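Local atomic coordinates of periplasmic binding protein (Veillonella parvula, PDB entry 4N01), a protein that probably binds a solute in the periplasm, perhaps a metal chelate such as an iron-siderophore complex, for delivery to a membrane transporter. Residues T161-L165 against E226-I232; W153-S157 against D171-L175; A198-L203 against H332-V336; I276-F282 against F306-K310; F212-D218 against W251-W256. All blocks are in the same frame, centred on the assembly; numbering follows the deposited sequence.

Contact 1: residues T161-L165 against E226-I232; sequences TKADL and EGYTTNI
Build T161-L165 as an irregular chain across the first turn of helix 228-234. A163 is extended (-59/137), and D164 (-140/-169) sits at the N-cap of helix 165-178, chi1 p so that its carboxylate caps a backbone N just beyond the segment. The CA atoms of T161 and G227 are 3.8 Å apart. G227, the N-cap of the second helix, takes phi/psi 98/-153. Its CA lies 3.2 Å from T161 O as a CA-H...O contact, and a CB there would crowd T161 CA. Two helix starts thus meet where the loop between strand 151-153 and helix 165-178 leans on the C-terminal lobe, before the chain turns back and crosses for good on helix 182-203. N231 (chi1 m, chi2 -31°) donates ND2 to A163 O at 2.8 Å; a water bonded to N231 ND2 (2.9 Å) and T161 O (2.7 Å) extends the link. N231 CB packs 3.6 Å from D164 CB. Y228 is t with chi2 84°, its CD1 4.2 Å from A163 CB and its ring edge 3.3 Å from D164 O through CE1; its OH bonds T320. L165 (t, p) places CB 4.0 Å from CG2 of I232, whose chi1 is p.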
# COMPACT_ATOMS: atom_id res chain seq x y z
N THR A 161 5.57 -8.98 -7.46
CA THR A 161 5.89 -9.55 -6.16
C THR A 161 7.36 -9.35 -5.78
O THR A 161 7.79 -9.82 -4.73
CB THR A 161 5.55 -11.04 -6.11
OG1 THR A 161 6.13 -11.69 -7.25
CG2 THR A 161 4.05 -11.24 -6.15
N LYS A 162 8.12 -8.67 -6.63
CA LYS A 162 9.48 -8.29 -6.27
C LYS A 162 9.51 -7.07 -5.36
O LYS A 162 10.54 -6.77 -4.75
CB LYS A 162 10.27 -7.96 -7.54
CG LYS A 162 10.67 -9.16 -8.37
CD LYS A 162 11.63 -8.74 -9.48
CE LYS A 162 12.37 -9.95 -10.05
NZ LYS A 162 12.89 -10.81 -8.95
N ALA A 163 8.38 -6.35 -5.28
CA ALA A 163 8.35 -5.06 -4.59
C ALA A 163 8.76 -5.12 -3.13
O ALA A 163 8.35 -6.02 -2.39
CB ALA A 163 6.97 -4.45 -4.68
N ASP A 164 9.57 -4.16 -2.70
CA ASP A 164 9.87 -4.01 -1.27
C ASP A 164 9.90 -2.54 -0.89
O ASP A 164 9.50 -1.67 -1.68
CB ASP A 164 11.16 -4.76 -0.88
CG ASP A 164 12.40 -4.25 -1.62
OD1 ASP A 164 12.40 -3.09 -2.07
OD2 ASP A 164 13.38 -5.03 -1.73
N LEU A 165 10.37 -2.23 0.32
CA LEU A 165 10.35 -0.84 0.77
C LEU A 165 11.24 0.05 -0.09
O LEU A 165 10.89 1.19 -0.39
CB LEU A 165 10.78 -0.73 2.24
CG LEU A 165 10.71 0.69 2.81
CD1 LEU A 165 9.29 1.27 2.76
CD2 LEU A 165 11.26 0.74 4.25
N GLU A 226 3.54 -13.35 -1.09
CA GLU A 226 4.84 -12.79 -1.47
C GLU A 226 4.72 -11.31 -1.79
O GLU A 226 3.61 -10.79 -1.93
CB GLU A 226 5.42 -13.54 -2.69
CG GLU A 226 5.62 -15.06 -2.48
CD GLU A 226 6.56 -15.43 -1.33
OE1 GLU A 226 7.29 -14.54 -0.82
OE2 GLU A 226 6.59 -16.62 -0.93
N GLY A 227 5.85 -10.63 -1.90
CA GLY A 227 5.82 -9.24 -2.33
C GLY A 227 5.86 -8.24 -1.20
O GLY A 227 6.38 -8.51 -0.11
N TYR A 228 5.30 -7.07 -1.45
CA TYR A 228 5.51 -5.91 -0.60
C TYR A 228 5.25 -6.16 0.89
O TYR A 228 6.11 -5.86 1.74
CB TYR A 228 4.67 -4.73 -1.10
CG TYR A 228 5.04 -3.43 -0.46
CD1 TYR A 228 6.10 -2.68 -0.94
CD2 TYR A 228 4.33 -2.96 0.64
CE1 TYR A 228 6.44 -1.47 -0.36
CE2 TYR A 228 4.66 -1.75 1.23
CZ TYR A 228 5.72 -1.02 0.72
OH TYR A 228 6.06 0.18 1.31
N THR A 229 4.08 -6.69 1.23
CA THR A 229 3.71 -6.85 2.63
C THR A 229 4.71 -7.76 3.35
O THR A 229 5.16 -7.48 4.47
CB THR A 229 2.30 -7.43 2.78
OG1 THR A 229 1.34 -6.51 2.23
CG2 THR A 229 1.97 -7.68 4.26
N THR A 230 5.08 -8.85 2.69
CA THR A 230 6.05 -9.78 3.26
C THR A 230 7.40 -9.11 3.44
O THR A 230 8.04 -9.24 4.49
CB THR A 230 6.19 -10.99 2.33
OG1 THR A 230 4.98 -11.76 2.39
CG2 THR A 230 7.37 -11.86 2.75
N ASN A 231 7.84 -8.39 2.41
CA ASN A 231 9.16 -7.78 2.45
C ASN A 231 9.33 -6.66 3.48
O ASN A 231 10.39 -6.55 4.08
CB ASN A 231 9.56 -7.31 1.06
CG ASN A 231 9.81 -8.46 0.13
OD1 ASN A 231 10.27 -9.52 0.58
ND2 ASN A 231 9.51 -8.28 -1.15
N ILE A 232 8.30 -5.85 3.69
CA ILE A 232 8.42 -4.78 4.68
C ILE A 232 8.37 -5.33 6.11
O ILE A 232 9.06 -4.85 7.00
CB ILE A 232 7.37 -3.66 4.47
CG1 ILE A 232 5.95 -4.22 4.59
CG2 ILE A 232 7.57 -3.04 3.10
CD1 ILE A 232 5.05 -3.41 5.47
O HOH W 1 9.90 -10.39 -3.15
O HOH W 2 11.47 -4.02 2.37

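Contact 2: residues W153-S157 against D171-L175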
# COMPACT_ATOMS: atom_id res chain seq x y z
N TRP A 153 1.36 6.73 -15.21
CA TRP A 153 2.50 6.25 -14.44
C TRP A 153 2.00 5.41 -13.30
O TRP A 153 1.07 5.80 -12.59
CB TRP A 153 3.29 7.43 -13.86
CG TRP A 153 4.43 6.98 -13.01
CD1 TRP A 153 5.62 6.48 -13.44
CD2 TRP A 153 4.48 6.97 -11.58
NE1 TRP A 153 6.42 6.17 -12.37
CE2 TRP A 153 5.74 6.47 -11.21
CE3 TRP A 153 3.59 7.35 -10.57
CZ2 TRP A 153 6.13 6.32 -9.88
CZ3 TRP A 153 3.98 7.21 -9.25
CH2 TRP A 153 5.24 6.70 -8.92
N ILE A 154 2.63 4.26 -13.09
CA ILE A 154 2.25 3.37 -11.99
C ILE A 154 3.48 3.03 -11.16
O ILE A 154 4.51 2.64 -11.71
CB ILE A 154 1.66 2.05 -12.54
CG1 ILE A 154 0.39 2.34 -13.35
CG2 ILE A 154 1.35 1.07 -11.39
CD1 ILE A 154 -0.12 1.15 -14.11
N PRO A 155 3.38 3.22 -9.83
CA PRO A 155 4.51 2.85 -8.96
C PRO A 155 4.95 1.40 -9.22
O PRO A 155 4.12 0.49 -9.30
CB PRO A 155 3.94 2.99 -7.55
CG PRO A 155 2.89 4.09 -7.69
CD PRO A 155 2.29 3.85 -9.08
N GLU A 156 6.26 1.21 -9.38
CA GLU A 156 6.79 -0.15 -9.53
C GLU A 156 6.43 -1.03 -8.35
O GLU A 156 6.34 -2.25 -8.49
CB GLU A 156 8.30 -0.12 -9.71
CG GLU A 156 8.75 0.51 -11.03
CD GLU A 156 8.39 -0.34 -12.24
OE1 GLU A 156 8.47 -1.58 -12.14
OE2 GLU A 156 8.02 0.25 -13.29
N SER A 157 6.22 -0.42 -7.18
CA SER A 157 5.95 -1.20 -5.97
C SER A 157 4.58 -1.88 -6.06
O SER A 157 4.25 -2.77 -5.28
CB SER A 157 6.07 -0.34 -4.71
OG SER A 157 5.19 0.79 -4.77
N ASP A 171 10.07 4.75 -6.16
CA ASP A 171 8.83 5.27 -6.77
C ASP A 171 8.57 6.70 -6.33
O ASP A 171 8.15 7.54 -7.14
CB ASP A 171 7.62 4.42 -6.39
CG ASP A 171 7.59 3.06 -7.07
OD1 ASP A 171 8.19 2.90 -8.17
OD2 ASP A 171 6.95 2.15 -6.50
N MSE A 172 8.78 6.98 -5.05
CA MSE A 172 8.58 8.34 -4.55
C MSE A 172 9.56 9.30 -5.22
O MSE A 172 9.20 10.42 -5.57
CB MSE A 172 8.72 8.39 -3.03
CG MSE A 172 7.48 7.86 -2.29
SE MSE A 172 5.96 9.10 -2.48
CE MSE A 172 6.35 10.28 -1.00
N ILE A 173 10.80 8.85 -5.39
CA ILE A 173 11.81 9.67 -6.06
C ILE A 173 11.41 9.95 -7.51
O ILE A 173 11.49 11.09 -7.99
CB ILE A 173 13.19 9.01 -6.03
CG1 ILE A 173 13.64 8.80 -4.58
CG2 ILE A 173 14.21 9.87 -6.77
CD1 ILE A 173 13.93 10.09 -3.84
N LYS A 174 10.97 8.90 -8.21
CA LYS A 174 10.54 9.01 -9.60
C LYS A 174 9.34 9.95 -9.73
O LYS A 174 9.29 10.80 -10.64
CB LYS A 174 10.16 7.63 -10.15
CG LYS A 174 9.90 7.61 -11.65
CD LYS A 174 11.18 7.87 -12.45
CE LYS A 174 10.95 7.60 -13.92
NZ LYS A 174 12.18 7.81 -14.72
N LEU A 175 8.37 9.79 -8.84
CA LEU A 175 7.20 10.68 -8.84
C LEU A 175 7.66 12.11 -8.64
O LEU A 175 7.20 13.03 -9.34
CB LEU A 175 6.21 10.27 -7.74
CG LEU A 175 4.92 11.07 -7.58
CD1 LEU A 175 4.11 11.10 -8.87
CD2 LEU A 175 4.09 10.48 -6.45
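W153, on the outermost strand region of the N-terminal lobe's parallel sheet, points its indole at helix 165-178: CH2 comes 3.9 Å from L175 CB and 3.5 Å from D171 O, while NE1 passes 3.8 Å from K174 CG. The same indole makes an edge-to-face pair with W46. K174 leads its amine off to the carbonyl of T45, leaving its aliphatic part beside the tryptophan. After I154, which faces elsewhere, P155 brings CB within 3.3 Å of D171 OD2, just before a short 3-10 turn. There the helix answers with one carboxylate. E156 N donates to D171 OD1 and S157 N to D171 OD2, both at 2.8 Å, and S157 OG, with chi1 p, also donates to OD2 at 2.8 Å. The glutamate side chain itself turns away to the surface. D171 is buried, so these three donors, two of them backbone amides freed at the start of the turn, pay for sinking a carboxylate between loop and helix.

Contact 3: residues A198-L203 against H332-V336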
# COMPACT_ATOMS: atom_id res chain seq x y z
N ALA A 198 16.39 3.68 13.27
CA ALA A 198 16.16 3.78 14.71
C ALA A 198 15.36 2.58 15.20
O ALA A 198 15.65 2.02 16.27
CB ALA A 198 15.45 5.07 15.05
N ILE A 199 14.37 2.16 14.42
CA ILE A 199 13.61 0.95 14.78
C ILE A 199 14.51 -0.28 14.77
O ILE A 199 14.52 -1.06 15.73
CB ILE A 199 12.46 0.70 13.79
CG1 ILE A 199 11.49 1.88 13.79
CG2 ILE A 199 11.73 -0.60 14.14
CD1 ILE A 199 10.63 1.93 12.55
N GLN A 200 15.27 -0.46 13.70
CA GLN A 200 16.09 -1.65 13.55
C GLN A 200 17.18 -1.75 14.61
O GLN A 200 17.53 -2.85 15.06
CB GLN A 200 16.65 -1.74 12.12
CG GLN A 200 15.55 -1.90 11.06
CD GLN A 200 16.10 -2.16 9.68
OE1 GLN A 200 17.02 -1.48 9.22
NE2 GLN A 200 15.55 -3.17 9.01
N ASN A 201 17.73 -0.61 15.04
CA ASN A 201 18.72 -0.60 16.11
C ASN A 201 18.17 -1.12 17.43
O ASN A 201 18.87 -1.82 18.17
CB ASN A 201 19.34 0.79 16.29
CG ASN A 201 20.50 1.04 15.34
OD1 ASN A 201 21.18 0.10 14.93
ND2 ASN A 201 20.72 2.30 14.98
N LYS A 202 16.91 -0.79 17.73
CA LYS A 202 16.24 -1.34 18.91
C LYS A 202 15.96 -2.84 18.80
O LYS A 202 15.78 -3.51 19.81
CB LYS A 202 14.91 -0.61 19.15
CG LYS A 202 15.02 0.75 19.83
CD LYS A 202 15.46 0.61 21.28
CE LYS A 202 15.31 1.92 22.04
NZ LYS A 202 16.01 3.06 21.38
N LEU A 203 15.91 -3.36 17.58
CA LEU A 203 15.54 -4.76 17.36
C LEU A 203 16.74 -5.68 17.26
O LEU A 203 16.58 -6.90 17.21
CB LEU A 203 14.70 -4.90 16.09
CG LEU A 203 13.37 -4.16 16.13
CD1 LEU A 203 12.62 -4.37 14.83
CD2 LEU A 203 12.56 -4.68 17.31
N HIS A 332 7.53 -6.86 19.39
CA HIS A 332 8.78 -7.11 20.10
C HIS A 332 8.85 -6.47 21.49
O HIS A 332 9.82 -6.69 22.22
CB HIS A 332 9.95 -6.62 19.26
CG HIS A 332 10.13 -7.38 17.98
ND1 HIS A 332 10.63 -8.66 17.95
CD2 HIS A 332 9.88 -7.03 16.70
CE1 HIS A 332 10.70 -9.08 16.69
NE2 HIS A 332 10.25 -8.11 15.92
N GLY A 333 7.85 -5.68 21.83
CA GLY A 333 7.78 -5.07 23.16
C GLY A 333 8.82 -3.99 23.41
O GLY A 333 9.17 -3.73 24.56
N ILE A 334 9.33 -3.38 22.35
CA ILE A 334 10.27 -2.28 22.49
C ILE A 334 9.54 -0.94 22.56
O ILE A 334 8.35 -0.85 22.22
CB ILE A 334 11.23 -2.17 21.28
CG1 ILE A 334 10.45 -1.85 20.00
CG2 ILE A 334 12.04 -3.43 21.12
CD1 ILE A 334 11.33 -1.41 18.82
N LYS A 335 10.25 0.09 22.98
CA LYS A 335 9.83 1.46 22.74
C LYS A 335 10.88 2.11 21.86
O LYS A 335 12.07 2.08 22.19
CB LYS A 335 9.70 2.23 24.06
CG LYS A 335 8.30 2.25 24.67
CD LYS A 335 7.95 0.93 25.33
CE LYS A 335 6.63 1.02 26.09
NZ LYS A 335 5.55 1.60 25.25
N VAL A 336 10.47 2.68 20.73
CA VAL A 336 11.40 3.43 19.87
C VAL A 336 10.98 4.89 19.73
O VAL A 336 11.53 5.77 20.40
CB VAL A 336 11.54 2.78 18.47
CG1 VAL A 336 10.19 2.31 17.96
CG2 VAL A 336 12.17 3.75 17.49
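Here the C-terminal tail, having left helix 320-332 at G333, runs back along the last part of helix 182-203 in the opposite direction: the CA of H332 lies nearest that of L203, and the CA of V336 nearest that of I199. No hydrogen bond crosses; the fit is one of shape. One bump is I334. With chi1 p and chi2 t it pushes CD1 into the hollow between K202 and L203, 3.7 Å from K202 CB and 3.8 Å from L203 CD2, with I199 O at 4.5 Å on the hollow's floor. V336, the last modelled residue, is the second bump and fills the next dip one turn back, where its CG2 sits 4.3 Å from A198 CB and 4.2 Å from I199 CG1. K202 lays its chain against the tail, CG 4.3 Å from V336 CB and CE 3.2 Å from K335 O. At the other end L203 sends CD2 to 3.6 Å from H332 CD2. The G333 backbone, at phi/psi 70/24, makes the turn that lets the tail double back. Among its neighbours, the contact closes the outer end of the groove between helices 182-203 and 320-332: I199 also packs on K325 and A328, I334 on E329, and H332 NE2 bonds the carbonyl of I236 in the loop after helix 228-234.

Contact 4: residues I276-F282 against F306-K310; sequences IRNDDDF and FIRVK
The base of an extended arginine side chain sits on a phenylalanine face, and the rest runs on past it. R308 (t, t, t, then chi4 -83°) sets CB 3.6 Å from the centroid of the F282 ring, 7° off its normal, a CH-pi contact over the face. F282 is t with chi2 56°; its CZ is 4.1 Å from F306 CB and its CE1 3.6 Å from R308 N. Make 306-309 an extended strand and start a helix at D280. The segments run in opposite senses, with CA atoms 6.5 Å apart for F282 and R308 and 9.0 Å for I276 and K310. Beyond the ring the guanidinium reaches the loop: R308 NE forms a salt bridge with D271 and lies 3.6 Å from D279 CB, and NH2 makes a weak, 3.5 Å hydrogen bond to N278 O. The poorly ordered I276 (t, p) sets O over a guanidinium face and CD1 3.1 Å from R308 NH1 and 4.0 Å from K310 CG. N278 (t) forms an Asx turn, OD1 accepting from D280 N at 3.0 Å. F282 also covers I269 of parallel strand 266-270: a beta-alpha-beta crossover packs its helix on the edge strand of the C-terminal lobe's parallel sheet.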
# COMPACT_ATOMS: atom_id res chain seq x y z
N ILE A 276 -10.82 5.35 12.66
CA ILE A 276 -9.75 4.70 13.42
C ILE A 276 -10.18 4.60 14.89
O ILE A 276 -9.71 3.74 15.63
CB ILE A 276 -8.39 5.43 13.30
CG1 ILE A 276 -7.23 4.45 13.52
CG2 ILE A 276 -8.31 6.63 14.25
CD1 ILE A 276 -6.99 3.50 12.35
N ARG A 277 -11.11 5.47 15.28
CA ARG A 277 -11.69 5.46 16.62
C ARG A 277 -12.63 4.28 16.80
O ARG A 277 -13.24 4.11 17.86
CB ARG A 277 -12.45 6.76 16.89
CG ARG A 277 -11.59 7.99 16.90
CD ARG A 277 -12.44 9.23 17.06
NE ARG A 277 -11.71 10.44 16.71
CZ ARG A 277 -12.27 11.57 16.30
NH1 ARG A 277 -13.59 11.65 16.18
NH2 ARG A 277 -11.50 12.60 16.00
N ASN A 278 -12.76 3.47 15.75
CA ASN A 278 -13.65 2.32 15.78
C ASN A 278 -12.89 1.08 15.33
O ASN A 278 -12.46 0.98 14.18
CB ASN A 278 -14.87 2.58 14.90
CG ASN A 278 -15.87 1.45 14.93
OD1 ASN A 278 -15.63 0.39 14.37
ND2 ASN A 278 -17.02 1.69 15.57
N ASP A 279 -12.71 0.13 16.24
CA ASP A 279 -12.04 -1.11 15.87
C ASP A 279 -13.04 -2.27 15.85
O ASP A 279 -12.67 -3.41 16.11
CB ASP A 279 -10.85 -1.39 16.79
CG ASP A 279 -11.27 -1.76 18.21
OD1 ASP A 279 -12.40 -1.40 18.61
OD2 ASP A 279 -10.47 -2.41 18.92
N ASP A 280 -14.30 -1.97 15.55
CA ASP A 280 -15.34 -3.01 15.55
C ASP A 280 -15.03 -4.14 14.58
O ASP A 280 -15.23 -5.31 14.91
CB ASP A 280 -16.70 -2.42 15.21
CG ASP A 280 -17.14 -1.37 16.21
OD1 ASP A 280 -16.64 -1.38 17.36
OD2 ASP A 280 -18.01 -0.55 15.85
N ASP A 281 -14.56 -3.81 13.38
CA ASP A 281 -14.20 -4.84 12.40
C ASP A 281 -13.07 -5.72 12.93
O ASP A 281 -13.07 -6.94 12.75
CB ASP A 281 -13.80 -4.22 11.06
CG ASP A 281 -13.66 -5.25 9.94
OD1 ASP A 281 -14.61 -6.05 9.74
OD2 ASP A 281 -12.61 -5.26 9.26
N PHE A 282 -12.09 -5.09 13.57
CA PHE A 282 -10.94 -5.79 14.15
C PHE A 282 -11.45 -6.76 15.20
O PHE A 282 -11.10 -7.95 15.20
CB PHE A 282 -10.00 -4.74 14.77
CG PHE A 282 -8.84 -5.31 15.53
CD1 PHE A 282 -7.95 -6.20 14.94
CD2 PHE A 282 -8.60 -4.91 16.84
CE1 PHE A 282 -6.86 -6.71 15.65
CE2 PHE A 282 -7.50 -5.42 17.56
CZ PHE A 282 -6.64 -6.31 16.96
N PHE A 306 -3.12 -10.62 18.80
CA PHE A 306 -3.82 -10.05 17.65
C PHE A 306 -3.40 -8.60 17.45
O PHE A 306 -3.48 -7.80 18.39
CB PHE A 306 -5.34 -10.11 17.87
CG PHE A 306 -5.86 -11.51 18.05
CD1 PHE A 306 -5.91 -12.40 16.98
CD2 PHE A 306 -6.30 -11.95 19.30
CE1 PHE A 306 -6.40 -13.70 17.15
CE2 PHE A 306 -6.78 -13.25 19.48
CZ PHE A 306 -6.83 -14.12 18.41
N ILE A 307 -3.00 -8.26 16.23
CA ILE A 307 -2.46 -6.94 15.93
C ILE A 307 -3.25 -6.27 14.81
O ILE A 307 -3.48 -6.86 13.75
CB ILE A 307 -0.99 -7.04 15.52
CG1 ILE A 307 -0.18 -7.54 16.72
CG2 ILE A 307 -0.45 -5.70 15.06
CD1 ILE A 307 1.24 -7.71 16.41
N ARG A 308 -3.69 -5.05 15.05
CA ARG A 308 -4.56 -4.33 14.12
C ARG A 308 -3.76 -3.51 13.13
O ARG A 308 -2.85 -2.78 13.53
CB ARG A 308 -5.47 -3.40 14.92
CG ARG A 308 -6.48 -2.62 14.10
CD ARG A 308 -7.24 -1.68 15.01
NE ARG A 308 -8.32 -0.98 14.32
CZ ARG A 308 -8.14 0.12 13.59
NH1 ARG A 308 -6.92 0.61 13.45
NH2 ARG A 308 -9.17 0.71 13.00
N VAL A 309 -4.09 -3.61 11.84
CA VAL A 309 -3.51 -2.68 10.86
C VAL A 309 -4.58 -2.22 9.89
O VAL A 309 -5.64 -2.84 9.78
CB VAL A 309 -2.40 -3.34 10.00
CG1 VAL A 309 -1.22 -3.77 10.87
CG2 VAL A 309 -2.95 -4.51 9.17
N LYS A 310 -4.31 -1.11 9.21
CA LYS A 310 -5.07 -0.75 8.02
C LYS A 310 -4.30 -1.28 6.83
O LYS A 310 -3.07 -1.33 6.86
CB LYS A 310 -5.20 0.76 7.90
CG LYS A 310 -5.88 1.42 9.09
CD LYS A 310 -7.32 0.94 9.22
CE LYS A 310 -8.17 1.51 8.10
NZ LYS A 310 -9.61 1.06 8.20

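Contact 5: residues F212-D218 against W251-W256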
# COMPACT_ATOMS: atom_id res chain seq x y z
N PHE A 212 1.07 -14.10 10.75
CA PHE A 212 0.10 -14.45 9.72
C PHE A 212 -0.77 -13.23 9.49
O PHE A 212 -1.26 -12.61 10.45
CB PHE A 212 -0.75 -15.64 10.18
CG PHE A 212 -1.92 -15.93 9.30
CD1 PHE A 212 -1.74 -16.46 8.02
CD2 PHE A 212 -3.21 -15.69 9.74
CE1 PHE A 212 -2.83 -16.73 7.20
CE2 PHE A 212 -4.31 -15.97 8.93
CZ PHE A 212 -4.12 -16.49 7.66
N ILE A 213 -0.94 -12.84 8.24
CA ILE A 213 -1.79 -11.70 7.92
C ILE A 213 -3.20 -12.18 7.56
O ILE A 213 -3.39 -12.95 6.62
CB ILE A 213 -1.22 -10.86 6.76
CG1 ILE A 213 0.14 -10.27 7.15
CG2 ILE A 213 -2.19 -9.75 6.42
CD1 ILE A 213 1.31 -11.15 6.80
N TYR A 214 -4.19 -11.71 8.31
CA TYR A 214 -5.57 -12.12 8.12
C TYR A 214 -6.33 -10.93 7.54
O TYR A 214 -6.63 -9.96 8.25
CB TYR A 214 -6.16 -12.58 9.46
CG TYR A 214 -7.63 -12.97 9.47
CD1 TYR A 214 -8.03 -14.29 9.34
CD2 TYR A 214 -8.62 -12.01 9.66
CE1 TYR A 214 -9.37 -14.65 9.38
CE2 TYR A 214 -9.96 -12.36 9.70
CZ TYR A 214 -10.33 -13.68 9.56
OH TYR A 214 -11.66 -14.02 9.60
N ASP A 215 -6.63 -10.98 6.25
CA ASP A 215 -7.38 -9.90 5.62
C ASP A 215 -8.86 -10.07 5.88
O ASP A 215 -9.57 -9.12 6.25
CB ASP A 215 -7.14 -9.87 4.12
CG ASP A 215 -7.97 -8.80 3.44
OD1 ASP A 215 -7.47 -7.67 3.28
OD2 ASP A 215 -9.14 -9.09 3.06
N SER A 216 -9.33 -11.29 5.64
CA SER A 216 -10.74 -11.62 5.75
C SER A 216 -10.87 -13.12 5.56
O SER A 216 -9.87 -13.81 5.31
CB SER A 216 -11.53 -10.89 4.66
OG SER A 216 -10.99 -11.17 3.38
N GLU A 217 -12.08 -13.65 5.69
CA GLU A 217 -12.29 -15.06 5.39
C GLU A 217 -13.63 -15.27 4.72
O GLU A 217 -14.57 -14.52 4.94
CB GLU A 217 -12.16 -15.93 6.65
CG GLU A 217 -13.30 -15.78 7.65
CD GLU A 217 -13.21 -16.78 8.80
OE1 GLU A 217 -12.26 -16.70 9.60
OE2 GLU A 217 -14.10 -17.65 8.90
N ASP A 218 -13.70 -16.31 3.89
CA ASP A 218 -14.95 -16.73 3.28
C ASP A 218 -14.81 -18.24 3.19
O ASP A 218 -14.56 -18.79 2.12
CB ASP A 218 -15.11 -16.11 1.89
CG ASP A 218 -16.56 -16.09 1.43
OD1 ASP A 218 -17.46 -15.97 2.29
OD2 ASP A 218 -16.80 -16.18 0.21
N TRP A 251 -1.64 -11.60 -2.81
CA TRP A 251 -2.80 -11.99 -1.99
C TRP A 251 -3.57 -13.13 -2.64
O TRP A 251 -3.76 -13.14 -3.85
CB TRP A 251 -3.77 -10.81 -1.83
CG TRP A 251 -3.16 -9.60 -1.16
CD1 TRP A 251 -2.52 -8.55 -1.78
CD2 TRP A 251 -3.12 -9.31 0.25
NE1 TRP A 251 -2.10 -7.64 -0.84
CE2 TRP A 251 -2.45 -8.08 0.41
CE3 TRP A 251 -3.61 -9.97 1.39
CZ2 TRP A 251 -2.25 -7.50 1.67
CZ3 TRP A 251 -3.40 -9.40 2.63
CH2 TRP A 251 -2.73 -8.17 2.76
N ALA A 252 -4.04 -14.08 -1.83
CA ALA A 252 -4.85 -15.18 -2.33
C ALA A 252 -5.45 -15.91 -1.17
O ALA A 252 -5.12 -15.64 -0.02
CB ALA A 252 -4.00 -16.15 -3.15
N LYS A 253 -6.33 -16.86 -1.47
CA LYS A 253 -6.89 -17.70 -0.43
C LYS A 253 -5.84 -18.68 0.08
O LYS A 253 -5.07 -19.22 -0.69
CB LYS A 253 -8.10 -18.47 -0.97
CG LYS A 253 -9.41 -17.70 -0.92
CD LYS A 253 -10.60 -18.65 -0.75
CE LYS A 253 -11.91 -17.90 -0.53
NZ LYS A 253 -12.29 -17.12 -1.74
N GLY A 254 -5.82 -18.88 1.40
CA GLY A 254 -4.96 -19.88 2.00
C GLY A 254 -5.83 -20.97 2.61
O GLY A 254 -7.06 -20.91 2.52
N SER A 255 -5.19 -21.96 3.23
CA SER A 255 -5.89 -22.99 3.98
C SER A 255 -5.55 -22.83 5.46
O SER A 255 -4.41 -22.54 5.80
CB SER A 255 -5.48 -24.38 3.51
OG SER A 255 -6.04 -24.67 2.23
N TRP A 256 -6.54 -23.01 6.33
CA TRP A 256 -6.29 -22.98 7.76
C TRP A 256 -5.29 -24.08 8.16
O TRP A 256 -4.53 -23.89 9.10
CB TRP A 256 -7.58 -23.15 8.57
CG TRP A 256 -8.47 -21.91 8.63
CD1 TRP A 256 -9.78 -21.82 8.25
CD2 TRP A 256 -8.11 -20.61 9.13
NE1 TRP A 256 -10.25 -20.54 8.47
CE2 TRP A 256 -9.24 -19.78 9.00
CE3 TRP A 256 -6.92 -20.06 9.64
CZ2 TRP A 256 -9.24 -18.44 9.39
CZ3 TRP A 256 -6.92 -18.73 10.03
CH2 TRP A 256 -8.07 -17.93 9.89
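This is a side-chain contact without a cross-segment hydrogen bond, at the junction where strand 209-214 of the C-terminal lobe's parallel sheet passes into a small antiparallel sheet. Strand 251-253 is the far edge of that small sheet, and the two segments run nearly at right angles, 87° apart end to end. Two tryptophans reach across. W256 joins F212 and Y214 in an aromatic cluster: its CZ3 is 4.0 Å from F212 CE2, and its CH2 3.6 Å from Y214 CE1, the latter pair meeting rim to rim with planes at 22°. W251 packs against the alternate residues, on the other face of the strand, its CZ3 4.0 Å from I213 CG2 and 4.1 Å from D215 CB. The polar groups bond within segment 212-218 or outside the contact. Y214 OH donates to E217 OE1 at 2.7 Å, while E217 OE2 forms a salt bridge with K288, and D215 OD1 bonds Y272. E217 OE1 also lies 3.5 Å from W256 CZ2, at the indole's edge. The chemistry therefore splits: apolar and aromatic surfaces join the segments, while a carboxylate held by tyrosine and lysine borders the cluster.

Contacts 1 and 2 both use the loop between strand 151-153 and helix 165-178, and they touch where A163 CB meets S157 O at 3.2 Å. Contact 1 also reaches contact 5, T229 OG1 lying 3.8 Å from W251 CZ2, so a continuous path of packing leads from one lobe into the other. Contacts 4 and 5 belong to the same parallel sheet, centres about 17 Å apart, and contact 4 is nested in the loop that contact 3 closes at the far end of the C-terminal lobe. Contacts 2 and 4 lie on opposite sides of the molecule's centre, with centres about 29 Å apart. No solute is identified; binding probably occurs between the lobes. A sodium ion lies about 4 Å from the W251 side chain.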